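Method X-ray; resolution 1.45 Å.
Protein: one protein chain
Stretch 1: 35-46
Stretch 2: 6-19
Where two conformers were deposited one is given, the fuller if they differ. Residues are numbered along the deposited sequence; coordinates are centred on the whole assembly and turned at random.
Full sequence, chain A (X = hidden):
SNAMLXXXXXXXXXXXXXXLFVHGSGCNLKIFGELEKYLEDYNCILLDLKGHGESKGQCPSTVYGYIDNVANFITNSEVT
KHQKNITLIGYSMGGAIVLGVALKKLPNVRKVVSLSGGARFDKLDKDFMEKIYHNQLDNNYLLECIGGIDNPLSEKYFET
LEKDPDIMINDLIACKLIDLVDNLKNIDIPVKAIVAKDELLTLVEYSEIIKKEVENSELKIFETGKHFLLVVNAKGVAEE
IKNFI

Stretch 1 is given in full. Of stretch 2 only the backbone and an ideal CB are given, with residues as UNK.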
ATOM      1  N   LEU A  35       8.404   7.261   6.032  1.00 13.96           N
ATOM      2  CA  LEU A  35       8.580   5.905   6.513  1.00 14.45           C
ATOM      3  C   LEU A  35       9.958   5.387   6.135  1.00 14.77           C
ATOM      4  O   LEU A  35      10.625   4.713   6.926  1.00 15.77           O
ATOM      5  CB  LEU A  35       7.480   5.013   5.944  1.00 14.51           C
ATOM      6  CG  LEU A  35       7.452   3.588   6.477  1.00 14.22           C
ATOM      7  CD1 LEU A  35       7.199   3.598   7.968  1.00 14.42           C
ATOM      8  CD2 LEU A  35       6.428   2.747   5.759  1.00 13.73           C
ATOM      9  N   GLU A  36      10.412   5.738   4.932  1.00 15.94           N
ATOM     10  CA  GLU A  36      11.722   5.264   4.495  1.00 16.20           C
ATOM     11  C   GLU A  36      12.863   5.789   5.392  1.00 16.35           C
ATOM     12  O   GLU A  36      13.915   5.157   5.505  1.00 16.96           O
ATOM     13  CB  GLU A  36      11.965   5.574   3.012  1.00 17.49           C
ATOM     14  CG  GLU A  36      12.199   7.023   2.701  1.00 19.50           C
ATOM     15  CD  GLU A  36      12.314   7.261   1.221  1.00 22.92           C
ATOM     16  OE1 GLU A  36      11.320   7.032   0.501  1.00 28.19           O
ATOM     17  OE2 GLU A  36      13.397   7.656   0.770  1.00 24.97           O
ATOM     18  N   LYS A  37      12.649   6.907   6.084  1.00 16.39           N
ATOM     19  CA  LYS A  37      13.700   7.443   6.959  1.00 15.88           C
ATOM     20  C   LYS A  37      14.064   6.526   8.144  1.00 16.73           C
ATOM     21  O   LYS A  37      15.158   6.653   8.722  1.00 17.39           O
ATOM     22  CB  LYS A  37      13.322   8.844   7.473  1.00 16.04           C
ATOM     23  CG  LYS A  37      13.116   9.873   6.382  1.00 16.71           C
ATOM     24  CD  LYS A  37      12.652  11.184   7.012  1.00 18.39           C
ATOM     25  CE  LYS A  37      12.590  12.298   5.990  1.00 22.26           C
ATOM     26  NZ  LYS A  37      12.098  13.539   6.631  1.00 24.05           N
ATOM     27  N   TYR A  38      13.165   5.608   8.506  1.00 16.33           N
ATOM     28  CA  TYR A  38      13.326   4.765   9.703  1.00 16.43           C
ATOM     29  C   TYR A  38      13.666   3.322   9.328  1.00 16.61           C
ATOM     30  O   TYR A  38      13.793   2.451  10.195  1.00 17.31           O
ATOM     31  CB  TYR A  38      12.056   4.836  10.588  1.00 16.76           C
ATOM     32  CG  TYR A  38      11.741   6.272  10.964  1.00 15.63           C
ATOM     33  CD1 TYR A  38      12.422   6.892  12.017  1.00 16.40           C
ATOM     34  CD2 TYR A  38      10.825   7.033  10.233  1.00 16.33           C
ATOM     35  CE1 TYR A  38      12.175   8.247  12.344  1.00 17.50           C
ATOM     36  CE2 TYR A  38      10.581   8.379  10.553  1.00 16.11           C
ATOM     37  CZ  TYR A  38      11.263   8.970  11.612  1.00 17.62           C
ATOM     38  OH  TYR A  38      11.038  10.290  11.970  1.00 19.31           O
ATOM     39  N   LEU A  39      13.848   3.097   8.030  1.00 16.45           N
ATOM     40  CA  LEU A  39      14.106   1.744   7.509  1.00 15.65           C
ATOM     41  C   LEU A  39      15.414   1.667   6.723  1.00 15.86           C
ATOM     42  O   LEU A  39      15.582   0.819   5.828  1.00 15.57           O
ATOM     43  CB  LEU A  39      12.917   1.295   6.664  1.00 15.30           C
ATOM     44  CG  LEU A  39      11.630   1.114   7.478  1.00 15.72           C
ATOM     45  CD1 LEU A  39      10.396   0.938   6.595  1.00 15.77           C
ATOM     46  CD2 LEU A  39      11.794  -0.067   8.457  1.00 14.14           C
ATOM     47  N   GLU A  40      16.350   2.551   7.072  1.00 16.49           N
ATOM     48  CA  GLU A  40      17.610   2.715   6.336  1.00 17.36           C
ATOM     49  C   GLU A  40      18.556   1.542   6.427  1.00 16.74           C
ATOM     50  O   GLU A  40      19.481   1.433   5.606  1.00 17.04           O
ATOM     51  CB  GLU A  40      18.312   4.001   6.790  1.00 17.94           C
ATOM     52  CG  GLU A  40      17.709   5.209   6.166  1.00 21.63           C
ATOM     53  CD  GLU A  40      18.514   6.456   6.421  1.00 25.44           C
ATOM     54  OE1 GLU A  40      19.760   6.351   6.521  1.00 24.96           O
ATOM     55  OE2 GLU A  40      17.884   7.536   6.502  1.00 29.18           O
ATOM     56  N   ASP A  41      18.322   0.638   7.375  1.00 16.53           N
ATOM     57  CA  ASP A  41      19.170  -0.541   7.528  1.00 16.67           C
ATOM     58  C   ASP A  41      18.794  -1.652   6.546  1.00 15.60           C
ATOM     59  O   ASP A  41      19.474  -2.691   6.467  1.00 16.65           O
ATOM     60  CB  ASP A  41      19.121  -1.088   8.970  1.00 17.74           C
ATOM     61  CG  ASP A  41      19.983  -0.274   9.946  1.00 21.22           C
ATOM     62  OD1 ASP A  41      20.977   0.332   9.505  1.00 23.97           O
ATOM     63  OD2 ASP A  41      19.677  -0.248  11.163  1.00 22.66           O
ATOM     64  N   TYR A  42      17.703  -1.434   5.814  1.00 13.85           N
ATOM     65  CA  TYR A  42      17.202  -2.430   4.872  0.50 12.98           C
ATOM     66  C   TYR A  42      17.368  -1.991   3.427  1.00 12.10           C
ATOM     67  O   TYR A  42      17.615  -0.823   3.139  1.00 11.45           O
ATOM     68  CB  TYR A  42      15.737  -2.694   5.160  0.50 13.54           C
ATOM     69  CG  TYR A  42      15.461  -2.981   6.614  0.50 14.01           C
ATOM     70  CD1 TYR A  42      16.113  -4.022   7.283  0.50 14.41           C
ATOM     71  CD2 TYR A  42      14.560  -2.204   7.333  0.50 16.45           C
ATOM     72  CE1 TYR A  42      15.861  -4.289   8.627  0.50 15.05           C
ATOM     73  CE2 TYR A  42      14.295  -2.461   8.666  0.50 17.03           C
ATOM     74  CZ  TYR A  42      14.943  -3.500   9.309  0.50 16.13           C
ATOM     75  OH  TYR A  42      14.641  -3.722  10.631  0.50 16.66           O
ATOM     76  N   ASN A  43      17.258  -2.951   2.510  1.00 11.40           N
ATOM     77  CA  ASN A  43      17.407  -2.683   1.094  1.00 11.13           C
ATOM     78  C   ASN A  43      16.030  -2.260   0.596  1.00 11.41           C
ATOM     79  O   ASN A  43      15.163  -3.106   0.416  1.00 11.34           O
ATOM     80  CB  ASN A  43      17.912  -3.942   0.383  1.00 11.70           C
ATOM     81  CG  ASN A  43      18.014  -3.763  -1.107  1.00  9.76           C
ATOM     82  OD1 ASN A  43      18.372  -2.688  -1.587  1.00 12.96           O
ATOM     83  ND2 ASN A  43      17.701  -4.823  -1.855  1.00 11.22           N
ATOM     84  N   CYS A  44      15.823  -0.954   0.417  1.00 11.15           N
ATOM     85  CA  CYS A  44      14.476  -0.421   0.174  1.00 11.59           C
ATOM     86  C   CYS A  44      14.250  -0.107  -1.296  1.00 11.09           C
ATOM     87  O   CYS A  44      15.002   0.669  -1.920  1.00 11.06           O
ATOM     88  CB  CYS A  44      14.243   0.855   0.998  1.00 11.93           C
ATOM     89  SG  CYS A  44      14.298   0.625   2.795  1.00 12.92           S
ATOM     90  N   ILE A  45      13.176  -0.674  -1.837  1.00 10.61           N
ATOM     91  CA  ILE A  45      12.802  -0.474  -3.233  1.00 10.34           C
ATOM     92  C   ILE A  45      11.385   0.079  -3.211  1.00 10.68           C
ATOM     93  O   ILE A  45      10.488  -0.558  -2.687  1.00 11.35           O
ATOM     94  CB  ILE A  45      12.859  -1.816  -4.041  1.00 10.22           C
ATOM     95  CG1 ILE A  45      14.274  -2.433  -3.972  1.00 12.18           C
ATOM     96  CG2 ILE A  45      12.492  -1.577  -5.482  1.00 10.37           C
ATOM     97  CD1 ILE A  45      14.353  -3.926  -4.433  1.00 13.16           C
ATOM     98  N   LEU A  46      11.203   1.280  -3.749  1.00 10.47           N
ATOM     99  CA  LEU A  46       9.883   1.927  -3.721  1.00 11.92           C
ATOM    100  C   LEU A  46       9.395   2.034  -5.144  1.00 12.22           C
ATOM    101  O   LEU A  46      10.039   2.662  -5.960  1.00 12.10           O
ATOM    102  CB  LEU A  46       9.950   3.302  -3.027  1.00 13.20           C
ATOM    103  CG  LEU A  46      10.489   3.093  -1.597  1.00 15.62           C
ATOM    104  CD1 LEU A  46      11.961   3.435  -1.530  1.00 17.66           C
ATOM    105  CD2 LEU A  46       9.677   3.824  -0.527  1.00 15.50           C
ATOM    106  N   UNK A   6       8.863   2.130 -12.858  1.00 12.08           N
ATOM    107  CA  UNK A   6       9.831   3.022 -12.240  1.00 11.56           C
ATOM    108  C   UNK A   6       9.926   2.694 -10.756  1.00 10.97           C
ATOM    109  O   UNK A   6       8.931   2.347 -10.121  1.00 11.24           O
ATOM    110  CB  UNK A   6       9.446   4.487 -12.454  1.00 11.56           C
ATOM    111  N   UNK A   7      11.118   2.808 -10.198  1.00 10.90           N
ATOM    112  CA  UNK A   7      11.286   2.635  -8.773  1.00 10.71           C
ATOM    113  C   UNK A   7      12.443   3.513  -8.307  1.00 11.47           C
ATOM    114  O   UNK A   7      13.279   3.971  -9.118  1.00 12.07           O
ATOM    115  CB  UNK A   7      11.529   1.166  -8.423  1.00 10.71           C
ATOM    116  N   UNK A   8      12.482   3.705  -6.998  1.00 11.91           N
ATOM    117  CA  UNK A   8      13.574   4.383  -6.296  0.50 12.82           C
ATOM    118  C   UNK A   8      14.237   3.365  -5.359  1.00 13.03           C
ATOM    119  O   UNK A   8      13.523   2.598  -4.681  1.00 12.79           O
ATOM    120  CB  UNK A   8      13.067   5.601  -5.521  0.50 12.82           C
ATOM    121  N   UNK A   9      15.561   3.400  -5.275  1.00 12.72           N
ATOM    122  CA  UNK A   9      16.325   2.413  -4.528  1.00 13.16           C
ATOM    123  C   UNK A   9      17.155   3.141  -3.478  1.00 13.75           C
ATOM    124  O   UNK A   9      18.044   3.935  -3.822  1.00 14.97           O
ATOM    125  CB  UNK A   9      17.214   1.581  -5.455  1.00 13.16           C
ATOM    126  N   UNK A  10      16.843   2.899  -2.204  1.00 13.80           N
ATOM    127  CA  UNK A  10      17.489   3.608  -1.092  1.00 13.59           C
ATOM    128  C   UNK A  10      17.803   2.647   0.058  1.00 13.63           C
ATOM    129  O   UNK A  10      17.483   1.445  -0.009  1.00 12.68           O
ATOM    130  CB  UNK A  10      16.597   4.748  -0.596  1.00 13.59           C
ATOM    131  N   UNK A  11      18.406   3.173   1.118  1.00 14.01           N
ATOM    132  CA  UNK A  11      18.750   2.352   2.263  1.00 13.80           C
ATOM    133  C   UNK A  11      20.053   1.583   2.099  1.00 14.44           C
ATOM    134  O   UNK A  11      20.930   1.950   1.317  1.00 15.83           O
ATOM    135  CB  UNK A  11      17.613   1.367   2.542  1.00 13.80           C
ATOM    136  N   UNK A  12      20.178   0.511   2.863  1.00 13.31           N
ATOM    137  CA  UNK A  12      21.377  -0.300   2.858  1.00 13.93           C
ATOM    138  C   UNK A  12      21.221  -1.352   1.776  1.00 13.93           C
ATOM    139  O   UNK A  12      20.581  -2.402   1.974  1.00 13.79           O
ATOM    140  CB  UNK A  12      21.630  -0.937   4.226  1.00 13.93           C
ATOM    141  N   UNK A  13      21.784  -1.069   0.606  1.00 14.94           N
ATOM    142  CA  UNK A  13      21.479  -1.872  -0.574  1.00 15.15           C
ATOM    143  C   UNK A  13      22.023  -3.288  -0.479  1.00 15.49           C
ATOM    144  O   UNK A  13      21.588  -4.176  -1.225  1.00 15.90           O
ATOM    145  CB  UNK A  13      22.040  -1.193  -1.825  1.00 15.15           C
ATOM    146  N   UNK A  14      22.969  -3.485   0.437  1.00 16.28           N
ATOM    147  CA  UNK A  14      23.614  -4.783   0.653  0.50 15.92           C
ATOM    148  C   UNK A  14      22.922  -5.626   1.727  1.00 16.18           C
ATOM    149  O   UNK A  14      23.335  -6.765   2.001  1.00 17.19           O
ATOM    150  CB  UNK A  14      25.079  -4.571   1.040  0.50 15.92           C
ATOM    151  N   UNK A  15      21.876  -5.077   2.339  1.00 14.85           N
ATOM    152  CA  UNK A  15      21.130  -5.805   3.381  1.00 14.70           C
ATOM    153  C   UNK A  15      20.524  -7.098   2.810  1.00 15.35           C
ATOM    154  O   UNK A  15      20.064  -7.115   1.665  1.00 15.00           O
ATOM    155  CB  UNK A  15      20.027  -4.920   3.966  1.00 14.70           C
ATOM    156  N   UNK A  16      20.502  -8.170   3.618  1.00 15.88           N
ATOM    157  CA  UNK A  16      19.853  -9.428   3.194  1.00 15.81           C
ATOM    158  C   UNK A  16      18.332  -9.288   3.148  1.00 15.00           C
ATOM    159  O   UNK A  16      17.664 -10.141   2.569  1.00 14.84           O
ATOM    160  CB  UNK A  16      20.236 -10.569   4.139  1.00 15.81           C
ATOM    161  N   UNK A  17      17.832  -8.198   3.733  1.00 13.80           N
ATOM    162  CA  UNK A  17      16.411  -7.988   3.824  0.50 13.47           C
ATOM    163  C   UNK A  17      15.983  -6.874   2.870  1.00 12.54           C
ATOM    164  O   UNK A  17      16.421  -5.712   2.973  1.00 12.77           O
ATOM    165  CB  UNK A  17      16.011  -7.658   5.263  0.50 13.47           C
ATOM    166  N   UNK A  18      15.151  -7.256   1.912  1.00 11.25           N
ATOM    167  CA  UNK A  18      14.683  -6.346   0.882  1.00 10.95           C
ATOM    168  C   UNK A  18      13.238  -5.989   1.179  1.00 11.54           C
ATOM    169  O   UNK A  18      12.420  -6.881   1.395  1.00 12.22           O
ATOM    170  CB  UNK A  18      14.825  -6.961  -0.512  1.00 10.95           C
ATOM    171  N   UNK A  19      12.941  -4.692   1.183  1.00 10.51           N
ATOM    172  CA  UNK A  19      11.584  -4.237   1.409  1.00 11.60           C
ATOM    173  C   UNK A  19      11.118  -3.592   0.130  1.00 10.81           C
ATOM    174  O   UNK A  19      11.743  -2.631  -0.368  1.00 11.31           O
ATOM    175  CB  UNK A  19      11.491  -3.273   2.593  1.00 11.60           C
TER

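Position 6 has nothing of stretch 1 near its ideal CB; almost any residue suits. It is His 6.

At position 7 the ideal CB lies 3.2 Å from Leu 46 O and near Ile 45 CG2. Some apolar surface would fit. Tyr 7 CD1 is 3.8 Å from Ile 45 CG2.

Position 8 pairs with Leu 46, antiparallel. Its CB, 4.2 Å from Leu 46 O, lies on the face of Cys 44 and Leu 46; valine, isoleucine or threonine suits. Val 8 N donates to Leu 46 O at 2.9 Å, and Leu 46 N to Val 8 O at 2.8 Å.

Position 9 pairs with Ile 45. Asn 43 OD1, on the same face, is an acceptor for a long donor: histidine, lysine or arginine. His 9 NE2 donates to Asn 43 OD1 at 2.7 Å.

Position 10 pairs with Cys 44. Its CB looks onto Leu 46 CD1, with Glu 36 OE2 4.5 Å away. An aliphatic or basic residue could answer. Val 10 sets CG2 3.7 Å from both Leu 46 CD1 and Cys 44 CB.

Position 11 has phi/psi of 82/-158. An ideal CB would clash with Tyr 42 O at 2.3 Å and jam against the preceding carbonyl. Only glycine suits: Gly 11.

Position 12 points toward the carbonyls of Glu 40 and Asp 41, which favours a donor. Asn 12 ND2 bonds weakly to Asp 41 O at 3.3 Å; its backbone N bonds to Tyr 42 O at 2.9 Å.

Position 13 points away; many polar residues would do. Lys 13 keeps CB 3.9 Å from Asn 43 OD1; its chain then runs back along its own strand.

Position 14 points away, clear of stretch 1; any polar residue would suit. It is Lys 14, whose NZ bonds to Asn 12 OD1.

Position 15 has its CB 3.4 Å from Asp 41 O. A small residue fits. Ser 15 OG accepts from the backbone N of 17 and lies at the edge of the Tyr 42 ring.

Position 16 points away, and its phi of -71 permits proline: Pro 16.

Position 17 runs sideways, past Tyr 42 CD1. Polar or apolar groups suit. Asn 17 places CB against the ring.

Position 18 faces Asn 43 ND2, with Ile 45 CD1 beyond. An acceptor with a methyl would serve both. Thr 18 OG1 accepts from Asn 43 ND2 at 3.0 Å; CG2 meets Ile 45 CD1.

Position 19 looks toward Leu 39, Tyr 42 and Cys 44, an apolar setting for a larger aliphatic. Leu 19 puts CD1 3.6 Å from Tyr 42 CD2.

Stretch 2 (6-19) HYVHVGNKKSPNTL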
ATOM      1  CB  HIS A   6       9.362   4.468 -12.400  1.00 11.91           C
ATOM      2  CG  HIS A   6      10.141   5.458 -11.584  1.00 13.46           C
ATOM      3  ND1 HIS A   6      11.427   5.847 -11.906  1.00 17.48           N
ATOM      4  CD2 HIS A   6       9.818   6.131 -10.455  1.00 14.58           C
ATOM      5  CE1 HIS A   6      11.861   6.717 -11.006  1.00 17.87           C
ATOM      6  NE2 HIS A   6      10.898   6.913 -10.120  1.00 17.54           N
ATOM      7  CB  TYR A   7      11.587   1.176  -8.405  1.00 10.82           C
ATOM      8  CG  TYR A   7      12.930   0.695  -8.897  1.00 10.68           C
ATOM      9  CD1 TYR A   7      14.056   0.749  -8.078  1.00 12.40           C
ATOM     10  CD2 TYR A   7      13.075   0.204 -10.185  1.00 12.81           C
ATOM     11  CE1 TYR A   7      15.320   0.323  -8.542  1.00 12.97           C
ATOM     12  CE2 TYR A   7      14.308  -0.241 -10.647  1.00 12.17           C
ATOM     13  CZ  TYR A   7      15.428  -0.175  -9.825  1.00 12.40           C
ATOM     14  OH  TYR A   7      16.659  -0.614 -10.303  1.00 15.37           O
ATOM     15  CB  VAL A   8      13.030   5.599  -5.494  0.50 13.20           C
ATOM     16  CG1 VAL A   8      14.091   6.165  -4.577  0.50 14.18           C
ATOM     17  CG2 VAL A   8      12.557   6.695  -6.444  0.50 13.14           C
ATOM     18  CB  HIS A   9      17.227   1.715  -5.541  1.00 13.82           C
ATOM     19  CG  HIS A   9      17.818   0.435  -5.056  1.00 13.36           C
ATOM     20  ND1 HIS A   9      18.775  -0.249  -5.775  1.00 14.66           N
ATOM     21  CD2 HIS A   9      17.592  -0.294  -3.934  1.00 13.40           C
ATOM     22  CE1 HIS A   9      19.125  -1.334  -5.106  1.00 14.97           C
ATOM     23  NE2 HIS A   9      18.409  -1.399  -3.995  1.00 13.20           N
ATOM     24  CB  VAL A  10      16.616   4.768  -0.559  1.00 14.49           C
ATOM     25  CG1 VAL A  10      16.463   5.793  -1.639  1.00 15.90           C
ATOM     26  CG2 VAL A  10      15.257   4.253  -0.093  1.00 14.92           C
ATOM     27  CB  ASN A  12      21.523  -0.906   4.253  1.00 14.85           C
ATOM     28  CG  ASN A  12      22.637  -1.887   4.338  1.00 17.49           C
ATOM     29  OD1 ASN A  12      23.473  -1.946   3.446  1.00 18.36           O
ATOM     30  ND2 ASN A  12      22.619  -2.714   5.384  1.00 21.51           N
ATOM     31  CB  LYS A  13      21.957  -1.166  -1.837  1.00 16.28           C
ATOM     32  CG  LYS A  13      21.213   0.134  -2.069  1.00 17.46           C
ATOM     33  CD  LYS A  13      21.692   0.796  -3.348  1.00 21.57           C
ATOM     34  CE  LYS A  13      20.948   2.091  -3.595  1.00 23.22           C
ATOM     35  NZ  LYS A  13      21.471   2.742  -4.825  1.00 26.18           N
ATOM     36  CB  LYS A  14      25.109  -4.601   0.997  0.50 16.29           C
ATOM     37  CG  LYS A  14      25.387  -4.185   2.438  0.50 15.57           C
ATOM     38  CD  LYS A  14      26.882  -3.962   2.700  0.50 15.93           C
ATOM     39  CE  LYS A  14      27.147  -3.404   4.092  0.50 14.57           C
ATOM     40  NZ  LYS A  14      26.410  -2.112   4.345  0.50 15.72           N
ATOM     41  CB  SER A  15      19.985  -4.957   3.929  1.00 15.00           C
ATOM     42  OG  SER A  15      19.158  -5.718   4.800  1.00 14.81           O
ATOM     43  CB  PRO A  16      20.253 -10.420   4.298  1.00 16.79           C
ATOM     44  CG  PRO A  16      20.637  -9.596   5.468  1.00 18.00           C
ATOM     45  CD  PRO A  16      21.133  -8.280   4.951  1.00 17.04           C
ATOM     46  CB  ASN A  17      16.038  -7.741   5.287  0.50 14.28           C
ATOM     47  CG  ASN A  17      16.839  -8.641   6.244  0.50 15.36           C
ATOM     48  OD1 ASN A  17      16.877  -9.867   6.084  0.50 16.17           O
ATOM     49  ND2 ASN A  17      17.509  -8.028   7.213  0.50 17.42           N
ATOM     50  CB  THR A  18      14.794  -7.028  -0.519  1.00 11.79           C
ATOM     51  OG1 THR A  18      16.176  -7.240  -0.833  1.00 12.50           O
ATOM     52  CG2 THR A  18      14.161  -6.194  -1.594  1.00 12.32           C
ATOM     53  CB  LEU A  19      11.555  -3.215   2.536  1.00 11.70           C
ATOM     54  CG  LEU A  19      12.152  -3.566   3.901  1.00 13.32           C
ATOM     55  CD1 LEU A  19      11.920  -2.447   4.953  1.00 14.59           C
ATOM     56  CD2 LEU A  19      11.646  -4.874   4.426  1.00 15.73           C
TER
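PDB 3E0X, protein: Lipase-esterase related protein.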